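PDB 1PXZ: pectate lyase 1 from Juniperus ashei, which has low pectate lyase activity, cleaving galacturonan by elimination with calcium as cofactor, and is the major pollen allergen Jun a 1. Local coordinates for residues A[190-193]-A[197-200]; A[60-63]-A[69-72]. One frame throughout, in Å; residues are numbered along the deposited sequence.

Contact 1. Residues A[190-193]-A[197-200]; sequences NHFF and KVML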
loop_
_atom_site.group_PDB
_atom_site.type_symbol
_atom_site.label_atom_id
_atom_site.label_comp_id
_atom_site.label_asym_id
_atom_site.label_seq_id
_atom_site.Cartn_x
_atom_site.Cartn_y
_atom_site.Cartn_z
ATOM N N ASN A 190 5.800 -3.088 3.917
ATOM C CA ASN A 190 5.490 -4.127 2.939
ATOM C C ASN A 190 6.730 -4.606 2.184
ATOM O O ASN A 190 7.708 -3.868 2.129
ATOM C CB ASN A 190 4.530 -3.584 1.887
ATOM C CG ASN A 190 3.251 -3.055 2.529
ATOM O OD1 ASN A 190 3.016 -1.841 2.564
ATOM N ND2 ASN A 190 2.448 -3.987 3.016
ATOM N N HIS A 191 6.669 -5.797 1.593
ATOM C CA HIS A 191 7.760 -6.251 0.716
ATOM C C HIS A 191 7.181 -6.357 -0.690
ATOM O O HIS A 191 6.276 -7.168 -0.869
ATOM C CB HIS A 191 8.345 -7.562 1.206
ATOM C CG HIS A 191 9.487 -8.094 0.395
ATOM N ND1 HIS A 191 9.887 -9.418 0.451
ATOM C CD2 HIS A 191 10.317 -7.476 -0.489
ATOM C CE1 HIS A 191 10.913 -9.594 -0.371
ATOM N NE2 HIS A 191 11.201 -8.431 -0.954
ATOM N N PHE A 192 7.630 -5.537 -1.625
ATOM C CA PHE A 192 7.171 -5.573 -3.011
ATOM C C PHE A 192 8.243 -6.238 -3.858
ATOM O O PHE A 192 9.402 -5.790 -3.779
ATOM C CB PHE A 192 6.922 -4.170 -3.563
ATOM C CG PHE A 192 5.939 -3.314 -2.805
ATOM C CD1 PHE A 192 6.399 -2.551 -1.734
ATOM C CD2 PHE A 192 4.604 -3.280 -3.151
ATOM C CE1 PHE A 192 5.522 -1.759 -1.016
ATOM C CE2 PHE A 192 3.714 -2.477 -2.448
ATOM C CZ PHE A 192 4.183 -1.727 -1.380
ATOM N N PHE A 193 7.920 -7.259 -4.651
ATOM C CA PHE A 193 9.012 -7.928 -5.377
ATOM C C PHE A 193 8.490 -8.687 -6.601
ATOM O O PHE A 193 7.293 -8.957 -6.706
ATOM C CB PHE A 193 9.811 -8.843 -4.448
ATOM C CG PHE A 193 9.016 -10.019 -3.871
ATOM C CD1 PHE A 193 8.228 -9.854 -2.743
ATOM C CD2 PHE A 193 9.079 -11.275 -4.452
ATOM C CE1 PHE A 193 7.542 -10.923 -2.215
ATOM C CE2 PHE A 193 8.366 -12.361 -3.940
ATOM C CZ PHE A 193 7.581 -12.171 -2.815
ATOM N N LYS A 197 4.972 -3.132 -12.523
ATOM C CA LYS A 197 4.336 -1.850 -12.211
ATOM C C LYS A 197 3.827 -1.808 -10.781
ATOM O O LYS A 197 2.717 -2.246 -10.482
ATOM C CB LYS A 197 3.171 -1.580 -13.165
ATOM C CG LYS A 197 3.601 -1.388 -14.614
ATOM C CD LYS A 197 2.396 -1.302 -15.537
ATOM C CE LYS A 197 2.827 -1.092 -16.983
ATOM N NZ LYS A 197 4.099 -0.322 -17.093
ATOM N N VAL A 198 4.621 -1.275 -9.853
ATOM C CA VAL A 198 4.298 -1.502 -8.452
ATOM C C VAL A 198 3.178 -0.678 -7.844
ATOM O O VAL A 198 2.205 -1.220 -7.291
ATOM C CB VAL A 198 5.598 -1.284 -7.643
ATOM C CG1 VAL A 198 5.360 -1.440 -6.159
ATOM C CG2 VAL A 198 6.631 -2.305 -8.136
ATOM N N MET A 199 3.272 0.653 -7.856
ATOM C CA MET A 199 2.327 1.443 -7.068
ATOM C C MET A 199 1.942 2.726 -7.806
ATOM O O MET A 199 2.827 3.493 -8.156
ATOM C CB MET A 199 2.985 1.743 -5.725
ATOM C CG MET A 199 2.196 2.633 -4.796
ATOM S SD MET A 199 3.146 3.064 -3.331
ATOM C CE MET A 199 3.958 1.536 -2.929
ATOM N N LEU A 200 0.652 2.904 -8.029
ATOM C CA LEU A 200 0.043 4.023 -8.727
ATOM C C LEU A 200 -0.715 4.856 -7.698
ATOM O O LEU A 200 -1.672 4.353 -7.098
ATOM C CB LEU A 200 -0.898 3.532 -9.813
ATOM C CG LEU A 200 -1.052 4.382 -11.066
ATOM C CD1 LEU A 200 0.310 4.808 -11.605
ATOM C CD2 LEU A 200 -1.835 3.624 -12.129
#
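Phe192 carries its ring on a bond that sets CG beside the backbone N (chi1 -57°), and Met199 reaches back to that ring through a chain extended at its first two torsions and bent only at the last, where chi3 of -41° turns CE onto CZ. The meeting takes place inside the parallel beta-helix of a family 1 polysaccharide lyase, just where the chain turns the corner at Lys197 from strand 185-195 to strand 198-201, and it exemplifies how two walls of one coil are joined through a single core aromatic. No hydrogen bond links the segments; the contact is wholly apolar, buries 123 Å², and leaves the nearest alpha carbons, Phe192 CA and Val198 CA, 7.4 Å apart. Val198 uses one branch: its side chain runs obliquely to that of Phe192 and brings CG1 to 3.6 Å from Phe192 CD2, with Phe192 CG slightly farther away. Met199 approaches the far end of the same ring, its chain at about a right angle to the Phe192 side chain. Val198 and Met199, though consecutive, both point to the ring, probably because Val198 leaves extended geometry (psi -58°). The neighbouring coils continue the packing: Phe192 touches Leu175 and Ile176 of strand 174-179, and its ring lies nearly parallel to that of Phe222 in strand 221-222, which Met199 also meets. Val198 touches Met230, the residue after Arg229, which is predicted to belong to the active site, so the contact lies close to the probable catalytic region. At the outer end of the ring, Met199 CE sits 3.6 Å from Phe192 CZ, with Phe192 CE2 and CE1 a little farther off.

Contact 2. Residues A[60-63]-A[69-72]; sequences YGAT and WIIF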
loop_
_atom_site.group_PDB
_atom_site.type_symbol
_atom_site.label_atom_id
_atom_site.label_comp_id
_atom_site.label_asym_id
_atom_site.label_seq_id
_atom_site.Cartn_x
_atom_site.Cartn_y
_atom_site.Cartn_z
ATOM N N TYR A 60 -17.649 -13.346 3.405
ATOM C CA TYR A 60 -18.683 -13.004 4.396
ATOM C C TYR A 60 -18.150 -12.031 5.428
ATOM O O TYR A 60 -18.760 -11.028 5.764
ATOM C CB TYR A 60 -19.156 -14.289 5.082
ATOM C CG TYR A 60 -20.273 -14.106 6.095
ATOM C CD1 TYR A 60 -21.606 -14.181 5.706
ATOM C CD2 TYR A 60 -19.999 -13.869 7.436
ATOM C CE1 TYR A 60 -22.644 -14.017 6.618
ATOM C CE2 TYR A 60 -21.024 -13.703 8.350
ATOM C CZ TYR A 60 -22.334 -13.780 7.941
ATOM O OH TYR A 60 -23.322 -13.612 8.888
ATOM N N GLY A 61 -16.999 -12.299 6.039
ATOM C CA GLY A 61 -16.614 -11.333 7.072
ATOM C C GLY A 61 -16.267 -9.980 6.479
ATOM O O GLY A 61 -16.555 -8.931 7.064
ATOM N N ALA A 62 -15.633 -9.988 5.306
ATOM C CA ALA A 62 -15.178 -8.719 4.714
ATOM C C ALA A 62 -16.332 -7.836 4.280
ATOM O O ALA A 62 -16.185 -6.624 4.165
ATOM C CB ALA A 62 -14.260 -9.015 3.536
ATOM N N THR A 63 -17.528 -8.398 4.026
ATOM C CA THR A 63 -18.621 -7.571 3.548
ATOM C C THR A 63 -19.605 -7.169 4.648
ATOM O O THR A 63 -20.588 -6.477 4.346
ATOM C CB THR A 63 -19.440 -8.298 2.448
ATOM O OG1 THR A 63 -19.803 -9.596 2.939
ATOM C CG2 THR A 63 -18.593 -8.498 1.199
ATOM N N TRP A 69 -12.606 -7.734 13.094
ATOM C CA TRP A 69 -11.163 -7.950 13.015
ATOM C C TRP A 69 -10.991 -9.371 12.494
ATOM O O TRP A 69 -11.175 -10.313 13.281
ATOM C CB TRP A 69 -10.517 -7.690 14.377
ATOM C CG TRP A 69 -9.021 -7.582 14.324
ATOM C CD1 TRP A 69 -8.128 -8.587 14.146
ATOM C CD2 TRP A 69 -8.243 -6.378 14.451
ATOM N NE1 TRP A 69 -6.842 -8.095 14.155
ATOM C CE2 TRP A 69 -6.893 -6.747 14.337
ATOM C CE3 TRP A 69 -8.578 -5.034 14.644
ATOM C CZ2 TRP A 69 -5.843 -5.827 14.413
ATOM C CZ3 TRP A 69 -7.537 -4.112 14.717
ATOM C CH2 TRP A 69 -6.208 -4.522 14.598
ATOM N N ILE A 70 -10.678 -9.478 11.209
ATOM C CA ILE A 70 -10.656 -10.800 10.569
ATOM C C ILE A 70 -9.303 -11.492 10.678
ATOM O O ILE A 70 -8.250 -10.923 10.375
ATOM C CB ILE A 70 -11.103 -10.655 9.103
ATOM C CG1 ILE A 70 -12.520 -10.083 9.001
ATOM C CG2 ILE A 70 -10.965 -11.959 8.333
ATOM C CD1 ILE A 70 -12.817 -9.441 7.649
ATOM N N ILE A 71 -9.370 -12.740 11.157
ATOM C CA ILE A 71 -8.174 -13.577 11.332
ATOM C C ILE A 71 -8.410 -14.948 10.688
ATOM O O ILE A 71 -9.515 -15.235 10.235
ATOM C CB ILE A 71 -7.838 -13.803 12.804
ATOM C CG1 ILE A 71 -9.000 -14.476 13.557
ATOM C CG2 ILE A 71 -7.458 -12.504 13.501
ATOM C CD1 ILE A 71 -8.602 -14.989 14.923
ATOM N N PHE A 72 -7.393 -15.792 10.626
ATOM C CA PHE A 72 -7.529 -17.032 9.839
ATOM C C PHE A 72 -7.214 -18.253 10.696
ATOM O O PHE A 72 -6.221 -18.225 11.419
ATOM C CB PHE A 72 -6.621 -16.947 8.616
ATOM C CG PHE A 72 -6.982 -15.830 7.642
ATOM C CD1 PHE A 72 -6.575 -14.529 7.899
ATOM C CD2 PHE A 72 -7.701 -16.063 6.491
ATOM C CE1 PHE A 72 -6.897 -13.486 7.031
ATOM C CE2 PHE A 72 -8.030 -15.037 5.622
ATOM C CZ PHE A 72 -7.616 -13.733 5.875
#
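Van der Waals packing alone joins Ile70 to Gly61 and Ala62, and one methyl group does nearly all of it. Ile70 CD1 rests over the face of the peptide unit between the two helical residues, 3.7 Å from Gly61 C and equally 3.7 Å from Ala62 N, standing almost straight above the carbonyl carbon. The carbonyl oxygen of the same unit is hardly more distant, with Gly61 O 3.8 Å from Ile70 CD1, so the methyl meets a flat polar group on its broad side. Gly61 has no side chain, and the methyl meets its backbone directly. The one side-chain to side-chain approach is looser, with Ala62 CB 4.4 Å from Ile70 CD1. Placing CG1 beside the backbone N (chi1 -60°) and keeping the chain extended beyond it (chi2 158°) sends CD1 out from the strand to the helix. The alpha carbons of Gly61 and Ile70 lie 6.9 Å apart, and the segments bury 81 Å² between them. The short helix 58-63, between strands 39-43 and 68-72, packs on an inward residue of an early coil of the parallel beta-helix, as would suit the helical cap found at the N-terminal end of pectate lyase beta-helices. Leu58 of the same helix and Val43 of the preceding strand also touch Ile70, and both touch Phe72 as well, two residues farther along the strand.

No hydrogen bond crosses the contact; Ile70 instead pairs through its backbone with Thr91 of the next coil. On the helix side, the backbone of Ala62 is likewise bonded elsewhere, to that of Ala87.

How the contacts relate
Contact 2 closes along the chain before contact 1 opens, and the two do not touch: their centres are 24 Å apart and their nearest atoms about 14 Å. They belong to different coils of one beta-helix, contact 2 about 19 Å from the centre of the chain and contact 1 about 8 Å. Only contact 1 neighbours the probable active site. There the side chain of Val198 comes within about 5 Å of that of Arg229, predicted to be catalytic, and that of Met199 within about 8 Å of that of Asp177, a likely calcium ligand. Contact 2 lies away from these sites, but Ile71 and Phe72 of its strand belong to the IgE-binding region 71-83.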